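Local atomic coordinates of triacylglycerol lipase (PDB entry 5AH1), a protein that hydrolyses ester bonds, probably those of triacylglycerols among them, and acts on synthetic polyesters, as a zinc-binding alpha/beta-hydrolase. Residues L191-I203 / L213-S225. Residues are numbered along the deposited sequence; the frame is centred on the assembly and turned at random.
Sequences LTQLLSEGSEEEI and LFEGGKHWIHSVS
Three backbone bonds tie L191-I203 to L213-S225: G217 N gives a nearly straight bond to S196 O (2.9 Å, 174° at the hydrogen), K218 N donates to L195 O, and S199 N, past the helix end, to F214 O. At G198, where phi turns positive, the segments have their nearest CA atoms, G198 CA to G216 CA 3.8 Å; with glycine on both sides the backbones pack directly, and G216 CA makes a CA-H...O contact with L195 O (3.4 Å). L195 fills the angle between L213, W220 and I221. Its CG stands anti to the carbonyl carbon (chi1 -74°), and CD2 lies over one face of the W220 six-membered ring, 4.1 Å from the centroid, and 3.7 Å from L213 CD1, while CD1 meets I221 CG1. L213 CD1 also abuts L194 CB. E202 lays CG over a face of the F214 ring, 3.9 Å from its centroid; the bend at chi2 (-57°) brings the carboxylate to A149 N, H150 N and Q207, with H150 itself a zinc ligand. A water within bonding distance of L195 O and L213 O accepts from K218 NZ, which also bonds P212 O. Farther along, T192 OG1, bonded to I188 O, touches V224 CG2 at 3.4 Å. Helix 183-197, helix 200-204 and the following loop connect strand 176-181 to its parallel neighbour 221-227: the beta-alpha-beta crossover after the likely nucleophile elbow of an alpha/beta-hydrolase fold.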
ATOM      1  N   LEU A 191       7.590  -8.871  -1.544  1.00  6.75           N
ATOM      2  CA  LEU A 191       7.947  -9.489  -2.814  1.00  6.47           C
ATOM      3  C   LEU A 191       9.454  -9.423  -3.038  1.00  6.08           C
ATOM      4  O   LEU A 191      10.064 -10.404  -3.468  1.00  6.87           O
ATOM      5  CB  LEU A 191       7.228  -8.795  -3.973  1.00  7.22           C
ATOM      6  CG  LEU A 191       7.604  -9.345  -5.351  1.00  8.26           C
ATOM      7  CD1 LEU A 191       7.013 -10.705  -5.576  1.00  9.94           C
ATOM      8  CD2 LEU A 191       7.172  -8.412  -6.483  1.00  9.82           C
ATOM      9  N   THR A 192      10.062  -8.284  -2.744  1.00  7.05           N
ATOM     10  CA  THR A 192      11.493  -8.115  -2.985  1.00  7.53           C
ATOM     11  C   THR A 192      12.306  -9.076  -2.098  1.00  6.64           C
ATOM     12  O   THR A 192      13.268  -9.702  -2.543  1.00  7.03           O
ATOM     13  CB  THR A 192      11.907  -6.647  -2.773  1.00  8.67           C
ATOM     14  OG1 THR A 192      11.170  -5.819  -3.683  1.00  8.25           O
ATOM     15  CG2 THR A 192      13.387  -6.472  -3.007  1.00  9.66           C
ATOM     16  N   GLN A 193      11.840  -9.289  -0.868  1.00  7.01           N
ATOM     17  CA  GLN A 193      12.469 -10.213   0.064  1.00  7.35           C
ATOM     18  C   GLN A 193      12.404 -11.643  -0.475  1.00  6.97           C
ATOM     19  O   GLN A 193      13.398 -12.367  -0.514  1.00  7.82           O
ATOM     20  CB  GLN A 193      11.781 -10.137   1.422  1.00  7.71           C
ATOM     21  CG  GLN A 193      12.263 -11.177   2.413  1.00  8.00           C
ATOM     22  CD  GLN A 193      13.670 -10.947   2.879  1.00  8.94           C
ATOM     23  OE1 GLN A 193      14.147  -9.808   2.963  1.00  8.76           O
ATOM     24  NE2 GLN A 193      14.359 -12.037   3.168  1.00  9.53           N
ATOM     25  N   LEU A 194      11.209 -12.057  -0.883  1.00  6.50           N
ATOM     26  CA  LEU A 194      11.016 -13.400  -1.403  1.00  7.06           C
ATOM     27  C   LEU A 194      11.797 -13.627  -2.699  1.00  7.38           C
ATOM     28  O   LEU A 194      12.454 -14.653  -2.858  1.00  7.82           O
ATOM     29  CB  LEU A 194       9.522 -13.674  -1.616  1.00  7.64           C
ATOM     30  CG  LEU A 194       8.718 -13.885  -0.323  1.00  8.54           C
ATOM     31  CD1 LEU A 194       7.237 -13.930  -0.605  1.00  9.79           C
ATOM     32  CD2 LEU A 194       9.144 -15.160   0.415  1.00  8.87           C
ATOM     33  N   LEU A 195      11.732 -12.690  -3.635  1.00  7.87           N
ATOM     34  CA  LEU A 195      12.493 -12.839  -4.866  1.00  8.10           C
ATOM     35  C   LEU A 195      13.971 -13.056  -4.561  1.00  7.67           C
ATOM     36  O   LEU A 195      14.601 -13.957  -5.099  1.00  7.82           O
ATOM     37  CB  LEU A 195      12.317 -11.625  -5.781  1.00  8.22           C
ATOM     38  CG  LEU A 195      10.967 -11.530  -6.500  1.00  8.41           C
ATOM     39  CD1 LEU A 195      10.843 -10.159  -7.142  1.00 10.02           C
ATOM     40  CD2 LEU A 195      10.806 -12.635  -7.533  1.00  9.32           C
ATOM     41  N   SER A 196      14.504 -12.252  -3.649  1.00  8.06           N
ATOM     42  CA  SER A 196      15.932 -12.265  -3.375  1.00  9.19           C
ATOM     43  C   SER A 196      16.357 -13.496  -2.590  1.00  9.36           C
ATOM     44  O   SER A 196      17.358 -14.126  -2.915  1.00 10.66           O
ATOM     45  CB  SER A 196      16.316 -11.011  -2.587  1.00 10.20           C
ATOM     46  OG  SER A 196      16.020  -9.812  -3.291  1.00 12.00           O
ATOM     47  N   GLU A 197      15.598 -13.837  -1.554  1.00  8.89           N
ATOM     48  CA  GLU A 197      16.038 -14.857  -0.602  1.00 10.13           C
ATOM     49  C   GLU A 197      15.146 -16.091  -0.508  1.00 10.55           C
ATOM     50  O   GLU A 197      15.532 -17.067   0.123  1.00 11.73           O
ATOM     51  CB  GLU A 197      16.197 -14.239   0.789  1.00 10.75           C
ATOM     52  CG  GLU A 197      17.248 -13.146   0.847  1.00 12.06           C
ATOM     53  CD  GLU A 197      17.703 -12.844   2.259  1.00 14.04           C
ATOM     54  OE1 GLU A 197      18.313 -13.728   2.888  1.00 17.26           O
ATOM     55  OE2 GLU A 197      17.442 -11.737   2.760  1.00 13.86           O
ATOM     56  N   GLY A 198      13.972 -16.062  -1.124  1.00  9.98           N
ATOM     57  CA  GLY A 198      13.060 -17.186  -1.037  1.00 10.30           C
ATOM     58  C   GLY A 198      12.431 -17.394   0.338  1.00 10.77           C
ATOM     59  O   GLY A 198      12.457 -16.502   1.186  1.00 11.85           O
ATOM     60  N   SER A 199      11.848 -18.578   0.535  1.00 10.64           N
ATOM     61  CA  SER A 199      11.234 -18.975   1.797  1.00 10.94           C
ATOM     62  C   SER A 199      11.747 -20.342   2.211  1.00 10.85           C
ATOM     63  O   SER A 199      11.538 -21.334   1.509  1.00 10.69           O
ATOM     64  CB  SER A 199       9.716 -19.038   1.641  1.00 10.64           C
ATOM     65  OG  SER A 199       9.163 -19.802   2.697  1.00 10.85           O
ATOM     66  N   GLU A 200      12.423 -20.406   3.354  0.57 11.93           N
ATOM     67  CA  GLU A 200      12.953 -21.672   3.851  0.57 12.66           C
ATOM     68  C   GLU A 200      11.832 -22.676   4.096  0.57 12.01           C
ATOM     69  O   GLU A 200      11.971 -23.861   3.797  0.57 12.36           O
ATOM     70  CB  GLU A 200      13.760 -21.459   5.139  0.57 15.00           C
ATOM     71  CG  GLU A 200      15.028 -20.617   4.966  0.57 17.41           C
ATOM     72  CD  GLU A 200      15.982 -21.172   3.918  0.57 19.16           C
ATOM     73  OE1 GLU A 200      16.279 -22.385   3.957  0.57 20.61           O
ATOM     74  OE2 GLU A 200      16.449 -20.386   3.064  0.57 18.97           O
ATOM     75  N   GLU A 201      10.712 -22.202   4.630  1.00 12.21           N
ATOM     76  CA  GLU A 201       9.593 -23.108   4.912  1.00 12.60           C
ATOM     77  C   GLU A 201       9.108 -23.765   3.631  1.00 10.50           C
ATOM     78  O   GLU A 201       8.852 -24.968   3.606  1.00 11.13           O
ATOM     79  CB  GLU A 201       8.421 -22.382   5.584  1.00 15.21           C
ATOM     80  CG  GLU A 201       8.755 -21.751   6.916  1.00 20.39           C
ATOM     81  CD  GLU A 201       9.093 -20.261   6.795  1.00 24.97           C
ATOM     82  OE1 GLU A 201       9.956 -19.903   5.960  1.00 26.51           O
ATOM     83  OE2 GLU A 201       8.483 -19.442   7.524  1.00 27.33           O
ATOM     84  N   GLU A 202       8.980 -22.985   2.558  1.00  9.10           N
ATOM     85  CA  GLU A 202       8.536 -23.561   1.302  1.00  8.44           C
ATOM     86  C   GLU A 202       9.596 -24.478   0.688  1.00  8.85           C
ATOM     87  O   GLU A 202       9.283 -25.550   0.175  1.00 10.17           O
ATOM     88  CB  GLU A 202       8.128 -22.476   0.309  1.00  8.31           C
ATOM     89  CG  GLU A 202       6.964 -21.624   0.742  1.00  8.32           C
ATOM     90  CD  GLU A 202       5.701 -22.402   1.059  1.00  9.04           C
ATOM     91  OE1 GLU A 202       5.505 -23.526   0.540  1.00  9.52           O
ATOM     92  OE2 GLU A 202       4.886 -21.838   1.822  1.00  9.66           O
ATOM     93  N   ILE A 203      10.848 -24.038   0.697  1.00  9.90           N
ATOM     94  CA  ILE A 203      11.924 -24.826   0.116  1.00 11.46           C
ATOM     95  C   ILE A 203      12.031 -26.184   0.794  1.00 12.17           C
ATOM     96  O   ILE A 203      12.275 -27.194   0.130  1.00 14.81           O
ATOM     97  CB  ILE A 203      13.273 -24.070   0.225  1.00 13.13           C
ATOM     98  CG1 ILE A 203      13.292 -22.862  -0.715  1.00 13.65           C
ATOM     99  CG2 ILE A 203      14.462 -24.993  -0.063  1.00 14.84           C
ATOM    100  CD1 ILE A 203      14.397 -21.872  -0.386  1.00 14.29           C
ATOM    101  N   LEU A 213       9.096 -18.163  -7.099  1.00  8.15           N
ATOM    102  CA  LEU A 213       9.153 -17.075  -6.129  1.00  8.25           C
ATOM    103  C   LEU A 213       9.878 -17.490  -4.852  1.00  8.78           C
ATOM    104  O   LEU A 213      10.609 -16.710  -4.247  1.00  9.48           O
ATOM    105  CB  LEU A 213       7.744 -16.563  -5.798  1.00  8.34           C
ATOM    106  CG  LEU A 213       7.670 -15.453  -4.737  1.00  8.18           C
ATOM    107  CD1 LEU A 213       8.511 -14.236  -5.158  1.00  8.95           C
ATOM    108  CD2 LEU A 213       6.230 -15.056  -4.471  1.00  8.95           C
ATOM    109  N   PHE A 214       9.646 -18.714  -4.407  1.00  8.57           N
ATOM    110  CA  PHE A 214      10.135 -19.131  -3.104  1.00  8.28           C
ATOM    111  C   PHE A 214      11.567 -19.669  -3.117  1.00  8.75           C
ATOM    112  O   PHE A 214      12.097 -20.001  -2.057  1.00  9.92           O
ATOM    113  CB  PHE A 214       9.188 -20.171  -2.487  1.00  8.64           C
ATOM    114  CG  PHE A 214       7.760 -19.700  -2.394  1.00  8.78           C
ATOM    115  CD1 PHE A 214       7.451 -18.492  -1.787  1.00  9.24           C
ATOM    116  CD2 PHE A 214       6.722 -20.455  -2.925  1.00  8.72           C
ATOM    117  CE1 PHE A 214       6.155 -18.042  -1.721  1.00  9.58           C
ATOM    118  CE2 PHE A 214       5.422 -20.002  -2.857  1.00  8.65           C
ATOM    119  CZ  PHE A 214       5.140 -18.797  -2.264  1.00  9.15           C
ATOM    120  N   GLU A 215      12.199 -19.751  -4.290  1.00  9.47           N
ATOM    121  CA  GLU A 215      13.523 -20.368  -4.365  1.00 10.28           C
ATOM    122  C   GLU A 215      14.671 -19.399  -4.094  1.00 10.70           C
ATOM    123  O   GLU A 215      15.753 -19.837  -3.726  1.00 12.46           O
ATOM    124  CB  GLU A 215      13.680 -21.124  -5.690  1.00 12.80           C
ATOM    125  CG  GLU A 215      12.722 -22.316  -5.804  1.00 13.97           C
ATOM    126  CD  GLU A 215      12.938 -23.191  -7.041  1.00 15.97           C
ATOM    127  OE1 GLU A 215      12.844 -22.674  -8.175  1.00 16.72           O
ATOM    128  OE2 GLU A 215      13.187 -24.410  -6.890  1.00 17.70           O
ATOM    129  N   GLY A 216      14.406 -18.102  -4.194  1.00 10.52           N
ATOM    130  CA  GLY A 216      15.434 -17.089  -4.031  1.00 11.34           C
ATOM    131  C   GLY A 216      16.311 -16.906  -5.253  1.00 11.28           C
ATOM    132  O   GLY A 216      16.151 -17.602  -6.259  1.00 12.33           O
ATOM    133  N   GLY A 217      17.241 -15.963  -5.156  1.00 11.88           N
ATOM    134  CA  GLY A 217      18.258 -15.747  -6.167  1.00 13.17           C
ATOM    135  C   GLY A 217      17.849 -14.835  -7.303  1.00 13.59           C
ATOM    136  O   GLY A 217      18.570 -14.751  -8.291  1.00 14.93           O
ATOM    137  N   LYS A 218      16.726 -14.134  -7.167  1.00 11.62           N
ATOM    138  CA  LYS A 218      16.227 -13.257  -8.221  1.00 11.77           C
ATOM    139  C   LYS A 218      16.417 -11.804  -7.811  1.00 12.78           C
ATOM    140  O   LYS A 218      16.000 -11.398  -6.714  1.00 14.89           O
ATOM    141  CB  LYS A 218      14.754 -13.551  -8.514  1.00 11.63           C
ATOM    142  CG  LYS A 218      14.550 -14.948  -9.048  1.00 11.57           C
ATOM    143  CD  LYS A 218      13.088 -15.376  -9.064  1.00 11.45           C
ATOM    144  CE  LYS A 218      12.943 -16.868  -9.318  1.00 11.75           C
ATOM    145  NZ  LYS A 218      13.622 -17.682  -8.258  1.00 11.84           N
ATOM    146  N   HIS A 219      17.040 -11.039  -8.705  1.00 11.04           N
ATOM    147  CA  HIS A 219      17.378  -9.635  -8.470  1.00 11.16           C
ATOM    148  C   HIS A 219      16.710  -8.782  -9.538  1.00 11.05           C
ATOM    149  O   HIS A 219      17.349  -8.156 -10.374  1.00 12.05           O
ATOM    150  CB  HIS A 219      18.897  -9.505  -8.427  1.00 12.09           C
ATOM    151  CG  HIS A 219      19.498 -10.423  -7.414  1.00 13.77           C
ATOM    152  ND1 HIS A 219      19.335 -10.226  -6.060  1.00 14.60           N
ATOM    153  CD2 HIS A 219      20.143 -11.607  -7.546  1.00 15.35           C
ATOM    154  CE1 HIS A 219      19.911 -11.216  -5.400  1.00 15.85           C
ATOM    155  NE2 HIS A 219      20.407 -12.068  -6.278  1.00 15.84           N
ATOM    156  N   TRP A 220      15.382  -8.779  -9.475  1.00 10.27           N
ATOM    157  CA  TRP A 220      14.524  -8.193 -10.495  1.00  9.42           C
ATOM    158  C   TRP A 220      14.100  -6.767 -10.166  1.00  8.60           C
ATOM    159  O   TRP A 220      13.479  -6.109 -10.991  1.00  9.53           O
ATOM    160  CB  TRP A 220      13.243  -9.008 -10.588  1.00  9.25           C
ATOM    161  CG  TRP A 220      13.393 -10.405 -11.101  1.00  9.99           C
ATOM    162  CD1 TRP A 220      14.535 -11.029 -11.528  1.00 11.20           C
ATOM    163  CD2 TRP A 220      12.333 -11.349 -11.277  1.00 10.41           C
ATOM    164  NE1 TRP A 220      14.241 -12.305 -11.950  1.00 12.18           N
ATOM    165  CE2 TRP A 220      12.897 -12.521 -11.813  1.00 11.44           C
ATOM    166  CE3 TRP A 220      10.954 -11.313 -11.027  1.00 10.62           C
ATOM    167  CZ2 TRP A 220      12.130 -13.651 -12.116  1.00 12.28           C
ATOM    168  CZ3 TRP A 220      10.196 -12.425 -11.321  1.00 11.47           C
ATOM    169  CH2 TRP A 220      10.788 -13.585 -11.855  1.00 12.43           C
ATOM    170  N   ILE A 221      14.385  -6.325  -8.939  1.00  9.00           N
ATOM    171  CA  ILE A 221      13.848  -5.083  -8.403  1.00  8.13           C
ATOM    172  C   ILE A 221      14.982  -4.077  -8.207  1.00  9.01           C
ATOM    173  O   ILE A 221      15.908  -4.326  -7.444  1.00 10.04           O
ATOM    174  CB  ILE A 221      13.145  -5.321  -7.057  1.00  8.41           C
ATOM    175  CG1 ILE A 221      12.147  -6.494  -7.158  1.00  8.98           C
ATOM    176  CG2 ILE A 221      12.496  -4.045  -6.624  1.00  8.81           C
ATOM    177  CD1 ILE A 221      11.094  -6.351  -8.228  1.00  9.70           C
ATOM    178  N   HIS A 222      14.932  -2.964  -8.929  1.00  8.77           N
ATOM    179  CA  HIS A 222      15.962  -1.945  -8.782  1.00  8.19           C
ATOM    180  C   HIS A 222      15.683  -0.999  -7.618  1.00  8.89           C
ATOM    181  O   HIS A 222      16.609  -0.566  -6.927  1.00  9.07           O
ATOM    182  CB  HIS A 222      16.119  -1.148 -10.076  1.00  9.01           C
ATOM    183  CG  HIS A 222      17.398  -0.391 -10.154  1.00 10.34           C
ATOM    184  ND1 HIS A 222      18.613  -0.958  -9.841  1.00 12.34           N
ATOM    185  CD2 HIS A 222      17.656   0.882 -10.532  1.00 11.49           C
ATOM    186  CE1 HIS A 222      19.567  -0.065 -10.026  1.00 13.38           C
ATOM    187  NE2 HIS A 222      19.011   1.062 -10.425  1.00 12.99           N
ATOM    188  N   SER A 223      14.416  -0.657  -7.416  1.00  8.51           N
ATOM    189  CA  SER A 223      14.027   0.190  -6.314  1.00  8.29           C
ATOM    190  C   SER A 223      12.660  -0.177  -5.791  1.00  8.10           C
ATOM    191  O   SER A 223      11.815  -0.699  -6.510  1.00  8.37           O
ATOM    192  CB  SER A 223      14.038   1.664  -6.733  1.00  9.03           C
ATOM    193  OG  SER A 223      12.967   1.976  -7.601  1.00  8.98           O
ATOM    194  N   VAL A 224      12.485   0.141  -4.517  1.00  7.61           N
ATOM    195  CA  VAL A 224      11.239   0.004  -3.778  1.00  7.61           C
ATOM    196  C   VAL A 224      10.920   1.366  -3.173  1.00  6.87           C
ATOM    197  O   VAL A 224      11.722   1.917  -2.428  1.00  8.49           O
ATOM    198  CB  VAL A 224      11.404  -1.037  -2.651  1.00  7.39           C
ATOM    199  CG1 VAL A 224      10.300  -0.933  -1.591  1.00  8.27           C
ATOM    200  CG2 VAL A 224      11.461  -2.421  -3.248  1.00  7.87           C
ATOM    201  N   SER A 225       9.762   1.918  -3.524  1.00  7.43           N
ATOM    202  CA  SER A 225       9.309   3.195  -2.995  1.00  7.40           C
ATOM    203  C   SER A 225       7.999   2.986  -2.263  1.00  6.82           C
ATOM    204  O   SER A 225       7.034   2.495  -2.862  1.00  8.09           O
ATOM    205  CB  SER A 225       9.090   4.208  -4.114  1.00  7.83           C
ATOM    206  OG  SER A 225      10.290   4.553  -4.767  1.00  8.11           O
TER
HETATM  207  O   HOH W   1      12.950 -16.222  -5.760  1.00  9.48           O
HETATM  208  O   HOH W   2      17.685  -8.189  -4.812  1.00 12.10           O